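PDB 3RAG: VWFA domain-containing protein from Alicyclobacillus acidocaldarius subsp. acidocaldarius, which is of unknown function but carries a von Willebrand factor type A-like fold with a bound sodium ion. Local coordinates for residues 173-178 / 187-192. Sequence-based numbering, arbitrary orientation.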
loop_
_atom_site.group_PDB
_atom_site.type_symbol
_atom_site.label_atom_id
_atom_site.label_comp_id
_atom_site.label_asym_id
_atom_site.label_seq_id
_atom_site.Cartn_x
_atom_site.Cartn_y
_atom_site.Cartn_z
ATOM N N ALA A 173 -11.680 1.883 0.294
ATOM C CA ALA A 173 -11.773 1.454 -1.093
ATOM C C ALA A 173 -10.505 0.664 -1.388
ATOM O O ALA A 173 -9.424 1.227 -1.410
ATOM C CB ALA A 173 -11.890 2.658 -2.037
ATOM N N VAL A 174 -10.647 -0.640 -1.561
ATOM C CA VAL A 174 -9.487 -1.494 -1.839
ATOM C C VAL A 174 -9.633 -2.140 -3.205
ATOM O O VAL A 174 -10.696 -2.687 -3.563
ATOM C CB VAL A 174 -9.293 -2.572 -0.733
ATOM C CG1 VAL A 174 -10.522 -3.462 -0.638
ATOM C CG2 VAL A 174 -8.045 -3.419 -0.989
ATOM N N SER A 175 -8.555 -2.090 -3.981
ATOM C CA SER A 175 -8.509 -2.799 -5.261
ATOM C C SER A 175 -7.321 -3.749 -5.185
ATOM O O SER A 175 -6.365 -3.500 -4.435
ATOM C CB SER A 175 -8.300 -1.790 -6.395
ATOM O OG SER A 175 -8.106 -2.450 -7.635
ATOM N N VAL A 176 -7.372 -4.841 -5.943
ATOM C CA VAL A 176 -6.266 -5.783 -5.925
ATOM C C VAL A 176 -5.811 -6.029 -7.356
ATOM O O VAL A 176 -6.631 -6.208 -8.276
ATOM C CB VAL A 176 -6.703 -7.138 -5.290
ATOM C CG1 VAL A 176 -5.565 -8.167 -5.351
ATOM C CG2 VAL A 176 -7.238 -6.926 -3.851
ATOM N N ILE A 177 -4.502 -5.991 -7.561
ATOM C CA ILE A 177 -3.975 -6.428 -8.831
ATOM C C ILE A 177 -2.905 -7.468 -8.623
ATOM O O ILE A 177 -2.276 -7.533 -7.561
ATOM C CB ILE A 177 -3.429 -5.273 -9.686
ATOM C CG1 ILE A 177 -2.230 -4.641 -9.049
ATOM C CG2 ILE A 177 -4.472 -4.191 -9.903
ATOM C CD1 ILE A 177 -1.807 -3.382 -9.818
ATOM N N ALA A 178 -2.725 -8.299 -9.640
ATOM C CA ALA A 178 -1.686 -9.314 -9.666
ATOM C C ALA A 178 -0.681 -8.974 -10.766
ATOM O O ALA A 178 -1.038 -8.406 -11.791
ATOM C CB ALA A 178 -2.298 -10.678 -9.969
ATOM N N THR A 187 -0.155 -7.127 -16.031
ATOM C CA THR A 187 -0.865 -7.153 -14.750
ATOM C C THR A 187 -2.280 -7.650 -14.986
ATOM O O THR A 187 -2.771 -7.700 -16.125
ATOM C CB THR A 187 -0.976 -5.763 -14.104
ATOM O OG1 THR A 187 -1.930 -4.973 -14.850
ATOM C CG2 THR A 187 0.401 -5.079 -14.038
ATOM N N ARG A 188 -2.924 -8.040 -13.906
ATOM C CA ARG A 188 -4.307 -8.483 -13.983
ATOM C C ARG A 188 -5.083 -7.746 -12.906
ATOM O O ARG A 188 -4.676 -7.728 -11.747
ATOM C CB ARG A 188 -4.363 -9.983 -13.721
ATOM C CG ARG A 188 -5.727 -10.611 -13.853
ATOM C CD ARG A 188 -5.748 -11.949 -13.087
ATOM N NE ARG A 188 -4.566 -12.783 -13.345
ATOM C CZ ARG A 188 -4.630 -14.030 -13.816
ATOM N NH1 ARG A 188 -3.519 -14.721 -14.038
ATOM N NH2 ARG A 188 -5.812 -14.591 -14.065
ATOM N N LEU A 189 -6.194 -7.116 -13.273
ATOM C CA LEU A 189 -7.038 -6.518 -12.253
ATOM C C LEU A 189 -7.831 -7.635 -11.584
ATOM O O LEU A 189 -8.679 -8.268 -12.215
ATOM C CB LEU A 189 -7.988 -5.497 -12.871
ATOM C CG LEU A 189 -8.931 -4.814 -11.865
ATOM C CD1 LEU A 189 -8.153 -3.898 -10.944
ATOM C CD2 LEU A 189 -10.030 -4.048 -12.603
ATOM N N VAL A 190 -7.564 -7.882 -10.309
ATOM C CA VAL A 190 -8.255 -8.950 -9.585
ATOM C C VAL A 190 -9.636 -8.489 -9.101
ATOM O O VAL A 190 -10.643 -9.216 -9.236
ATOM C CB VAL A 190 -7.392 -9.474 -8.399
ATOM C CG1 VAL A 190 -8.132 -10.575 -7.640
ATOM C CG2 VAL A 190 -6.082 -10.006 -8.932
ATOM N N GLN A 191 -9.687 -7.289 -8.534
ATOM C CA GLN A 191 -10.976 -6.679 -8.253
ATOM C C GLN A 191 -10.851 -5.180 -8.365
ATOM O O GLN A 191 -9.804 -4.619 -8.068
ATOM C CB GLN A 191 -11.458 -7.049 -6.862
ATOM C CG GLN A 191 -10.634 -6.394 -5.722
ATOM C CD GLN A 191 -11.318 -6.564 -4.376
ATOM O OE1 GLN A 191 -11.629 -5.582 -3.673
ATOM N NE2 GLN A 191 -11.576 -7.811 -4.014
ATOM N N PRO A 192 -11.921 -4.531 -8.813
ATOM C CA PRO A 192 -11.964 -3.070 -8.814
ATOM C C PRO A 192 -12.130 -2.595 -7.385
ATOM O O PRO A 192 -12.346 -3.423 -6.501
ATOM C CB PRO A 192 -13.219 -2.747 -9.639
ATOM C CG PRO A 192 -14.056 -3.981 -9.578
ATOM C CD PRO A 192 -13.095 -5.136 -9.466
#
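Val176 O takes two backbone N-H groups of the partner strand, Val190 N at 2.8 Å and Gln191 N at 3.3 Å. This pair of consecutive residues facing one is a classic beta bulge, set in the antiparallel hairpin that ends the vWA-like sheet, strand 188-194 being its edge. Gln191 O is gripped twice as well: Val176 N approaches 22° out of the carbonyl plane, whereas Ser175 OG lies in that plane and donates the shorter bond, 2.8 Å. With OG anti to the backbone N (chi1 174°), the small serine reaches the neighbouring strand and buries its hydroxyl with a partner. Beyond the bulge the strands pair regularly, Ala178 and Arg188 exchanging two backbone bonds.

The extra residue turns the CB of Val190 toward strand 173-178, so that its branches meet the side chains of Val176 and Ala178, on the face that Gln191 and Arg188 share. There Val176 CG1 packs on Val190 CB at 3.8 Å, and Val190 CG2 lies near the methyl of Ala178; the compact, beta-branched valines suit this buried layer, where both lie against Leu202 of helix 199-205. The aliphatic part of Gln191 serves the same layer, its CG 3.9 Å from Val176 CG2. An alanine at Gln191 would probably open a gap beside Val176 CG2, since CG and the amide beyond it are gone. Arg188 turns its guanidinium to Glu205, where NH2 forms a salt bridge. On the other face Leu224 of helix 214-232 touches Ser175, Ile177 and Leu189, and the side chains of Ile177 and Leu189 cross at about a right angle, CG2 of Ile177 meeting CD1 of Leu189 at 3.8 Å.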